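Local atomic coordinates of glycoside hydrolase family protein (Novosphingobium sp. PP1Y, PDB entry 6Q2F), a protein that probably hydrolyses alpha-L-rhamnosidic bonds, releasing terminal L-rhamnose from glycosides, as an alpha-L-rhamnosidase that carries a bound sodium ion. Residues Leu609-Ile623 with Leu660-Val672. Sequence-based numbering, arbitrary orientation.
Sequences LWTFNRDEGPRQTLI and LKRFIDLEFVTGV
F663 lays one face on T611 and turns its edge to the ring of F612. T611 CA sits 3.9 Å from the F663 ring centroid and almost straight above it, a CH-pi contact; T611 CB lies by CE2 and CZ, CG2 by CE2 and CD2. The pair with F612 is T-shaped, planes at 63°, with F663 CD1 3.5 Å from F612 CE1. P618 N lies over the opposite face of F612, toward its rim. R662 takes CG between its backbone N and carbonyl carbon (chi1 52°) and bends at chi3, which stands its guanidinium nearly perpendicular to the F612 ring, on the same side as F663, as an off-centre cation-pi partner with CZ 4.8 Å from the ring centroid. From there NH2 gives a hydrogen bond to F612 O, 2.8 Å long but bent (131°), reaching it from above the carbonyl plane. Here the loop leaving strand 604-610 of the eight-stranded parallel barrel meets helix 657-670, which follows the adjacent strand 642-649. R614 CB lies over a face of the R662 guanidinium, and R614 NH2 meets R662 CD at 3.5 Å; the salt bridge from R614 NH2 to D959 probably eases the closeness of the two cations. One turn along the helix from R662, L666 CD2 fits between F612 CE1 (3.8 Å) and I623 CD1 (3.9 Å), touching P618 CB and CG as well. L609 CD2 packs on E667 CG at 3.7 Å, while E667 OE1 bonds to S645 OG.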
ATOM      1  N   LEU A 609       4.552   2.605   4.804  1.00 26.25           N
ATOM      2  CA  LEU A 609       4.241   3.907   5.394  1.00 24.14           C
ATOM      3  C   LEU A 609       5.361   4.883   5.090  1.00 26.58           C
ATOM      4  O   LEU A 609       6.524   4.593   5.371  1.00 34.09           O
ATOM      5  CB  LEU A 609       4.027   3.849   6.916  1.00 25.45           C
ATOM      6  CG  LEU A 609       3.833   5.304   7.406  1.00 33.45           C
ATOM      7  CD1 LEU A 609       2.424   5.863   7.052  1.00 26.90           C
ATOM      8  CD2 LEU A 609       4.144   5.510   8.895  1.00 35.87           C
ATOM      9  N   TRP A 610       5.000   6.034   4.530  1.00 24.27           N
ATOM     10  CA  TRP A 610       5.946   7.101   4.243  1.00 25.95           C
ATOM     11  C   TRP A 610       6.002   8.088   5.410  1.00 28.20           C
ATOM     12  O   TRP A 610       5.035   8.255   6.155  1.00 35.59           O
ATOM     13  CB  TRP A 610       5.550   7.851   2.969  1.00 20.72           C
ATOM     14  CG  TRP A 610       5.822   7.109   1.690  1.00 34.69           C
ATOM     15  CD1 TRP A 610       5.690   5.773   1.472  1.00 38.10           C
ATOM     16  CD2 TRP A 610       6.271   7.674   0.463  1.00 38.03           C
ATOM     17  NE1 TRP A 610       6.034   5.471   0.188  1.00 37.39           N
ATOM     18  CE2 TRP A 610       6.397   6.624  -0.455  1.00 40.06           C
ATOM     19  CE3 TRP A 610       6.583   8.974   0.050  1.00 48.85           C
ATOM     20  CZ2 TRP A 610       6.811   6.827  -1.769  1.00 39.06           C
ATOM     21  CZ3 TRP A 610       7.004   9.172  -1.252  1.00 50.27           C
ATOM     22  CH2 TRP A 610       7.114   8.101  -2.145  1.00 45.78           C
ATOM     23  N   THR A 611       7.157   8.728   5.578  1.00 24.87           N
ATOM     24  CA  THR A 611       7.232   9.832   6.515  1.00 21.68           C
ATOM     25  C   THR A 611       6.310  10.952   6.050  1.00 27.50           C
ATOM     26  O   THR A 611       5.983  11.081   4.865  1.00 29.11           O
ATOM     27  CB  THR A 611       8.663  10.337   6.638  1.00 26.49           C
ATOM     28  OG1 THR A 611       9.044  10.971   5.416  1.00 28.41           O
ATOM     29  CG2 THR A 611       9.599   9.153   6.935  1.00 26.06           C
ATOM     30  N   PHE A 612       5.874  11.762   7.009  1.00 29.76           N
ATOM     31  CA  PHE A 612       4.943  12.836   6.707  1.00 32.57           C
ATOM     32  C   PHE A 612       5.138  13.956   7.719  1.00 36.52           C
ATOM     33  O   PHE A 612       5.521  13.712   8.868  1.00 38.40           O
ATOM     34  CB  PHE A 612       3.495  12.338   6.741  1.00 29.32           C
ATOM     35  CG  PHE A 612       3.103  11.721   8.061  1.00 32.09           C
ATOM     36  CD1 PHE A 612       3.328  10.374   8.300  1.00 27.48           C
ATOM     37  CD2 PHE A 612       2.512  12.485   9.060  1.00 32.52           C
ATOM     38  CE1 PHE A 612       2.983   9.804   9.513  1.00 29.30           C
ATOM     39  CE2 PHE A 612       2.141  11.919  10.278  1.00 28.54           C
ATOM     40  CZ  PHE A 612       2.387  10.584  10.510  1.00 28.70           C
ATOM     41  N   ASN A 613       4.858  15.182   7.286  1.00 34.38           N
ATOM     42  CA  ASN A 613       4.801  16.304   8.217  1.00 40.44           C
ATOM     43  C   ASN A 613       3.602  16.177   9.151  1.00 40.59           C
ATOM     44  O   ASN A 613       2.502  15.792   8.736  1.00 42.29           O
ATOM     45  CB  ASN A 613       4.735  17.621   7.449  1.00 45.42           C
ATOM     46  CG  ASN A 613       5.993  17.871   6.642  1.00 56.34           C
ATOM     47  OD1 ASN A 613       7.102  17.625   7.120  1.00 53.28           O
ATOM     48  ND2 ASN A 613       5.831  18.337   5.409  1.00 63.09           N
ATOM     49  N   ARG A 614       3.819  16.507  10.426  1.00 42.91           N
ATOM     50  CA  ARG A 614       2.747  16.401  11.409  1.00 43.94           C
ATOM     51  C   ARG A 614       1.537  17.223  10.990  1.00 41.50           C
ATOM     52  O   ARG A 614       0.396  16.778  11.147  1.00 46.15           O
ATOM     53  CB  ARG A 614       3.250  16.837  12.786  1.00 43.39           C
ATOM     54  CG  ARG A 614       2.304  16.422  13.912  1.00 49.65           C
ATOM     55  CD  ARG A 614       2.751  16.949  15.265  1.00 49.13           C
ATOM     56  NE  ARG A 614       4.056  16.420  15.639  1.00 45.97           N
ATOM     57  CZ  ARG A 614       4.239  15.441  16.521  1.00 45.36           C
ATOM     58  NH1 ARG A 614       3.196  14.880  17.128  1.00 44.56           N
ATOM     59  NH2 ARG A 614       5.470  15.028  16.799  1.00 43.51           N
ATOM     60  N   ASP A 615       1.776  18.420  10.446  1.00 45.06           N
ATOM     61  CA  ASP A 615       0.716  19.236   9.852  1.00 54.63           C
ATOM     62  C   ASP A 615      -0.158  18.425   8.903  1.00 55.48           C
ATOM     63  O   ASP A 615      -1.389  18.506   8.944  1.00 60.99           O
ATOM     64  CB  ASP A 615       1.330  20.405   9.074  1.00 62.76           C
ATOM     65  CG  ASP A 615       1.739  21.540   9.956  1.00 84.19           C
ATOM     66  OD1 ASP A 615       1.126  21.701  11.036  1.00 95.92           O
ATOM     67  OD2 ASP A 615       2.665  22.284   9.564  1.00 89.25           O
ATOM     68  N   GLU A 616       0.474  17.660   8.014  1.00 54.17           N
ATOM     69  CA  GLU A 616      -0.248  17.104   6.879  1.00 54.38           C
ATOM     70  C   GLU A 616      -0.915  15.776   7.200  1.00 47.28           C
ATOM     71  O   GLU A 616      -1.956  15.461   6.616  1.00 45.92           O
ATOM     72  CB  GLU A 616       0.704  16.925   5.700  1.00 60.51           C
ATOM     73  CG  GLU A 616       1.662  18.078   5.519  1.00 75.20           C
ATOM     74  CD  GLU A 616       2.045  18.292   4.068  1.00 83.42           C
ATOM     75  OE1 GLU A 616       1.143  18.222   3.200  1.00 89.41           O
ATOM     76  OE2 GLU A 616       3.243  18.526   3.798  1.00 84.45           O
ATOM     77  N   GLY A 617      -0.334  14.993   8.101  1.00 38.02           N
ATOM     78  CA  GLY A 617      -0.818  13.667   8.392  1.00 35.13           C
ATOM     79  C   GLY A 617      -0.345  12.660   7.363  1.00 36.59           C
ATOM     80  O   GLY A 617       0.144  13.011   6.285  1.00 34.95           O
ATOM     81  N   PRO A 618      -0.468  11.384   7.686  1.00 34.77           N
ATOM     82  CA  PRO A 618      -0.000  10.343   6.763  1.00 32.11           C
ATOM     83  C   PRO A 618      -0.835  10.305   5.492  1.00 32.41           C
ATOM     84  O   PRO A 618      -1.952  10.818   5.428  1.00 34.74           O
ATOM     85  CB  PRO A 618      -0.173   9.054   7.570  1.00 31.75           C
ATOM     86  CG  PRO A 618      -1.355   9.360   8.476  1.00 33.87           C
ATOM     87  CD  PRO A 618      -1.177  10.826   8.852  1.00 28.24           C
ATOM     88  N   ARG A 619      -0.267   9.692   4.461  1.00 31.28           N
ATOM     89  CA  ARG A 619      -1.054   9.367   3.279  1.00 28.36           C
ATOM     90  C   ARG A 619      -2.105   8.339   3.654  1.00 30.53           C
ATOM     91  O   ARG A 619      -1.769   7.235   4.093  1.00 34.18           O
ATOM     92  CB  ARG A 619      -0.146   8.841   2.178  1.00 24.82           C
ATOM     93  CG  ARG A 619       0.840   9.909   1.672  1.00 25.79           C
ATOM     94  CD  ARG A 619       1.849   9.262   0.719  1.00 30.23           C
ATOM     95  NE  ARG A 619       1.198   8.548  -0.382  1.00 33.18           N
ATOM     96  CZ  ARG A 619       1.755   7.539  -1.043  1.00 32.31           C
ATOM     97  NH1 ARG A 619       2.962   7.106  -0.693  1.00 35.47           N
ATOM     98  NH2 ARG A 619       1.101   6.951  -2.037  1.00 36.50           N
ATOM     99  N   GLN A 620      -3.377   8.711   3.495  1.00 33.36           N
ATOM    100  CA  GLN A 620      -4.475   7.846   3.928  1.00 32.44           C
ATOM    101  C   GLN A 620      -4.399   6.469   3.276  1.00 29.77           C
ATOM    102  O   GLN A 620      -4.674   5.458   3.927  1.00 30.64           O
ATOM    103  CB  GLN A 620      -5.813   8.514   3.628  1.00 31.41           C
ATOM    104  CG  GLN A 620      -6.023   9.803   4.438  1.00 35.22           C
ATOM    105  CD  GLN A 620      -5.950   9.563   5.934  1.00 40.02           C
ATOM    106  OE1 GLN A 620      -6.526   8.608   6.450  1.00 48.67           O
ATOM    107  NE2 GLN A 620      -5.223  10.418   6.635  1.00 51.29           N
ATOM    108  N   THR A 621      -3.996   6.400   2.001  1.00 27.24           N
ATOM    109  CA  THR A 621      -3.966   5.101   1.335  1.00 26.46           C
ATOM    110  C   THR A 621      -3.033   4.133   2.054  1.00 25.86           C
ATOM    111  O   THR A 621      -3.245   2.912   2.015  1.00 29.38           O
ATOM    112  CB  THR A 621      -3.559   5.266  -0.135  1.00 28.48           C
ATOM    113  OG1 THR A 621      -3.690   4.011  -0.812  1.00 30.66           O
ATOM    114  CG2 THR A 621      -2.118   5.789  -0.272  1.00 22.44           C
ATOM    115  N   LEU A 622      -2.013   4.659   2.730  1.00 28.45           N
ATOM    116  CA  LEU A 622      -1.050   3.818   3.430  1.00 30.31           C
ATOM    117  C   LEU A 622      -1.584   3.347   4.777  1.00 29.50           C
ATOM    118  O   LEU A 622      -1.147   2.312   5.280  1.00 33.04           O
ATOM    119  CB  LEU A 622       0.268   4.583   3.602  1.00 26.52           C
ATOM    120  CG  LEU A 622       0.920   4.998   2.271  1.00 29.72           C
ATOM    121  CD1 LEU A 622       2.308   5.594   2.477  1.00 27.35           C
ATOM    122  CD2 LEU A 622       1.013   3.796   1.363  1.00 25.66           C
ATOM    123  N   ILE A 623      -2.497   4.108   5.383  1.00 28.70           N
ATOM    124  CA  ILE A 623      -3.208   3.623   6.566  1.00 21.93           C
ATOM    125  C   ILE A 623      -4.075   2.424   6.188  1.00 23.84           C
ATOM    126  O   ILE A 623      -4.009   1.362   6.811  1.00 28.37           O
ATOM    127  CB  ILE A 623      -4.053   4.752   7.188  1.00 27.58           C
ATOM    128  CG1 ILE A 623      -3.194   5.982   7.562  1.00 33.16           C
ATOM    129  CG2 ILE A 623      -4.874   4.216   8.357  1.00 31.85           C
ATOM    130  CD1 ILE A 623      -2.030   5.712   8.504  1.00 33.66           C
ATOM    131  N   LEU A 660      11.912   9.941  13.866  1.00 32.88           N
ATOM    132  CA  LEU A 660      11.260   8.791  13.271  1.00 34.38           C
ATOM    133  C   LEU A 660      10.266   8.120  14.196  1.00 35.87           C
ATOM    134  O   LEU A 660       9.447   7.337  13.721  1.00 32.70           O
ATOM    135  CB  LEU A 660      12.311   7.770  12.833  1.00 34.27           C
ATOM    136  CG  LEU A 660      13.343   8.323  11.851  1.00 35.84           C
ATOM    137  CD1 LEU A 660      14.429   7.278  11.574  1.00 29.96           C
ATOM    138  CD2 LEU A 660      12.653   8.744  10.558  1.00 35.90           C
ATOM    139  N   LYS A 661      10.318   8.399  15.493  1.00 29.39           N
ATOM    140  CA  LYS A 661       9.564   7.602  16.456  1.00 34.30           C
ATOM    141  C   LYS A 661       8.071   7.610  16.142  1.00 35.39           C
ATOM    142  O   LYS A 661       7.423   6.555  16.127  1.00 31.78           O
ATOM    143  CB  LYS A 661       9.811   8.125  17.871  1.00 21.93           C
ATOM    144  CG  LYS A 661       9.228   7.281  18.971  1.00 28.11           C
ATOM    145  CD  LYS A 661       9.297   8.066  20.282  1.00 31.55           C
ATOM    146  CE  LYS A 661       8.688   7.308  21.452  1.00 34.79           C
ATOM    147  NZ  LYS A 661       7.254   6.891  21.229  1.00 29.36           N
ATOM    148  N   ARG A 662       7.508   8.798  15.892  1.00 31.99           N
ATOM    149  CA  ARG A 662       6.081   8.914  15.605  1.00 30.18           C
ATOM    150  C   ARG A 662       5.671   8.112  14.371  1.00 31.70           C
ATOM    151  O   ARG A 662       4.514   7.680  14.279  1.00 31.97           O
ATOM    152  CB  ARG A 662       5.705  10.385  15.416  1.00 30.18           C
ATOM    153  CG  ARG A 662       6.574  11.106  14.400  1.00 36.64           C
ATOM    154  CD  ARG A 662       6.375  12.632  14.415  1.00 39.67           C
ATOM    155  NE  ARG A 662       5.378  12.959  13.418  1.00 51.51           N
ATOM    156  CZ  ARG A 662       5.602  13.618  12.290  1.00 47.31           C
ATOM    157  NH1 ARG A 662       6.804  14.098  12.004  1.00 38.34           N
ATOM    158  NH2 ARG A 662       4.591  13.808  11.455  1.00 56.20           N
ATOM    159  N   PHE A 663       6.585   7.904  13.403  1.00 29.20           N
ATOM    160  CA  PHE A 663       6.214   7.120  12.217  1.00 26.96           C
ATOM    161  C   PHE A 663       6.077   5.637  12.574  1.00 27.37           C
ATOM    162  O   PHE A 663       5.047   5.019  12.295  1.00 32.37           O
ATOM    163  CB  PHE A 663       7.230   7.320  11.080  1.00 22.91           C
ATOM    164  CG  PHE A 663       7.425   8.753  10.688  1.00 27.19           C
ATOM    165  CD1 PHE A 663       6.327   9.582  10.526  1.00 26.92           C
ATOM    166  CD2 PHE A 663       8.698   9.274  10.487  1.00 28.93           C
ATOM    167  CE1 PHE A 663       6.489  10.920  10.191  1.00 28.09           C
ATOM    168  CE2 PHE A 663       8.874  10.615  10.143  1.00 33.09           C
ATOM    169  CZ  PHE A 663       7.769  11.443   9.998  1.00 31.23           C
ATOM    170  N   ILE A 664       7.086   5.072  13.255  1.00 27.62           N
ATOM    171  CA  ILE A 664       7.082   3.651  13.606  1.00 31.97           C
ATOM    172  C   ILE A 664       5.996   3.349  14.623  1.00 31.32           C
ATOM    173  O   ILE A 664       5.442   2.249  14.637  1.00 28.22           O
ATOM    174  CB  ILE A 664       8.471   3.218  14.121  1.00 28.52           C
ATOM    175  CG1 ILE A 664       8.727   1.750  13.777  1.00 34.57           C
ATOM    176  CG2 ILE A 664       8.670   3.510  15.616  1.00 27.37           C
ATOM    177  CD1 ILE A 664       9.061   1.544  12.292  1.00 31.73           C
ATOM    178  N   ASP A 665       5.704   4.305  15.514  1.00 25.78           N
ATOM    179  CA  ASP A 665       4.600   4.134  16.453  1.00 28.16           C
ATOM    180  C   ASP A 665       3.270   4.085  15.712  1.00 28.43           C
ATOM    181  O   ASP A 665       2.376   3.314  16.074  1.00 25.73           O
ATOM    182  CB  ASP A 665       4.621   5.255  17.506  1.00 24.67           C
ATOM    183  CG  ASP A 665       5.841   5.171  18.442  1.00 30.44           C
ATOM    184  OD1 ASP A 665       6.569   4.153  18.427  1.00 28.51           O
ATOM    185  OD2 ASP A 665       6.081   6.126  19.212  1.00 27.34           O
ATOM    186  N   LEU A 666       3.130   4.866  14.643  1.00 31.10           N
ATOM    187  CA  LEU A 666       1.911   4.800  13.851  1.00 25.83           C
ATOM    188  C   LEU A 666       1.788   3.447  13.148  1.00 27.79           C
ATOM    189  O   LEU A 666       0.703   2.863  13.102  1.00 24.96           O
ATOM    190  CB  LEU A 666       1.883   5.960  12.852  1.00 27.37           C
ATOM    191  CG  LEU A 666       0.707   5.888  11.869  1.00 32.91           C
ATOM    192  CD1 LEU A 666      -0.653   6.014  12.626  1.00 30.22           C
ATOM    193  CD2 LEU A 666       0.824   6.963  10.784  1.00 28.42           C
ATOM    194  N   GLU A 667       2.897   2.918  12.620  1.00 28.72           N
ATOM    195  CA  GLU A 667       2.865   1.577  12.045  1.00 26.83           C
ATOM    196  C   GLU A 667       2.495   0.543  13.099  1.00 32.71           C
ATOM    197  O   GLU A 667       1.686  -0.365  12.850  1.00 29.39           O
ATOM    198  CB  GLU A 667       4.222   1.235  11.449  1.00 20.54           C
ATOM    199  CG  GLU A 667       4.608   2.094  10.269  1.00 24.49           C
ATOM    200  CD  GLU A 667       5.977   1.733   9.759  1.00 29.07           C
ATOM    201  OE1 GLU A 667       6.339   0.541   9.822  1.00 29.04           O
ATOM    202  OE2 GLU A 667       6.686   2.647   9.310  1.00 30.14           O
ATOM    203  N   PHE A 668       3.101   0.657  14.283  1.00 26.71           N
ATOM    204  CA  PHE A 668       2.824  -0.289  15.355  1.00 27.55           C
ATOM    205  C   PHE A 668       1.341  -0.283  15.731  1.00 30.89           C
ATOM    206  O   PHE A 668       0.710  -1.341  15.803  1.00 32.47           O
ATOM    207  CB  PHE A 668       3.700   0.042  16.558  1.00 29.70           C
ATOM    208  CG  PHE A 668       5.140  -0.401  16.404  1.00 28.80           C
ATOM    209  CD1 PHE A 668       5.448  -1.589  15.760  1.00 25.91           C
ATOM    210  CD2 PHE A 668       6.175   0.359  16.922  1.00 27.70           C
ATOM    211  CE1 PHE A 668       6.749  -2.016  15.635  1.00 22.86           C
ATOM    212  CE2 PHE A 668       7.496  -0.047  16.780  1.00 32.20           C
ATOM    213  CZ  PHE A 668       7.781  -1.243  16.141  1.00 26.35           C
ATOM    214  N   VAL A 669       0.760   0.903  15.956  1.00 24.83           N
ATOM    215  CA  VAL A 669      -0.614   0.960  16.451  1.00 23.95           C
ATOM    216  C   VAL A 669      -1.622   0.611  15.351  1.00 27.61           C
ATOM    217  O   VAL A 669      -2.776   0.295  15.651  1.00 27.47           O
ATOM    218  CB  VAL A 669      -0.898   2.343  17.068  1.00 27.79           C
ATOM    219  CG1 VAL A 669      -1.247   3.380  15.988  1.00 24.28           C
ATOM    220  CG2 VAL A 669      -1.997   2.235  18.133  1.00 24.78           C
ATOM    221  N   THR A 670      -1.197   0.585  14.075  1.00 25.14           N
ATOM    222  CA  THR A 670      -2.075   0.135  13.004  1.00 21.76           C
ATOM    223  C   THR A 670      -2.029  -1.374  12.800  1.00 30.15           C
ATOM    224  O   THR A 670      -2.902  -1.918  12.115  1.00 32.34           O
ATOM    225  CB  THR A 670      -1.720   0.852  11.706  1.00 24.26           C
ATOM    226  OG1 THR A 670      -1.633   2.256  11.967  1.00 25.06           O
ATOM    227  CG2 THR A 670      -2.818   0.623  10.618  1.00 28.02           C
ATOM    228  N   GLY A 671      -1.054  -2.070  13.388  1.00 25.92           N
ATOM    229  CA  GLY A 671      -0.974  -3.522  13.286  1.00 23.68           C
ATOM    230  C   GLY A 671       0.340  -4.047  12.741  1.00 23.21           C
ATOM    231  O   GLY A 671       0.529  -5.269  12.683  1.00 20.75           O
ATOM    232  N   VAL A 672       1.264  -3.188  12.320  1.00 21.05           N
ATOM    233  CA  VAL A 672       2.573  -3.657  11.893  1.00 22.82           C
ATOM    234  C   VAL A 672       3.345  -4.180  13.096  1.00 30.14           C
ATOM    235  O   VAL A 672       3.335  -3.577  14.180  1.00 28.35           O
ATOM    236  CB  VAL A 672       3.334  -2.522  11.196  1.00 22.42           C
ATOM    237  CG1 VAL A 672       4.769  -2.958  10.866  1.00 22.45           C
ATOM    238  CG2 VAL A 672       2.568  -2.089   9.944  1.00 21.18           C
TER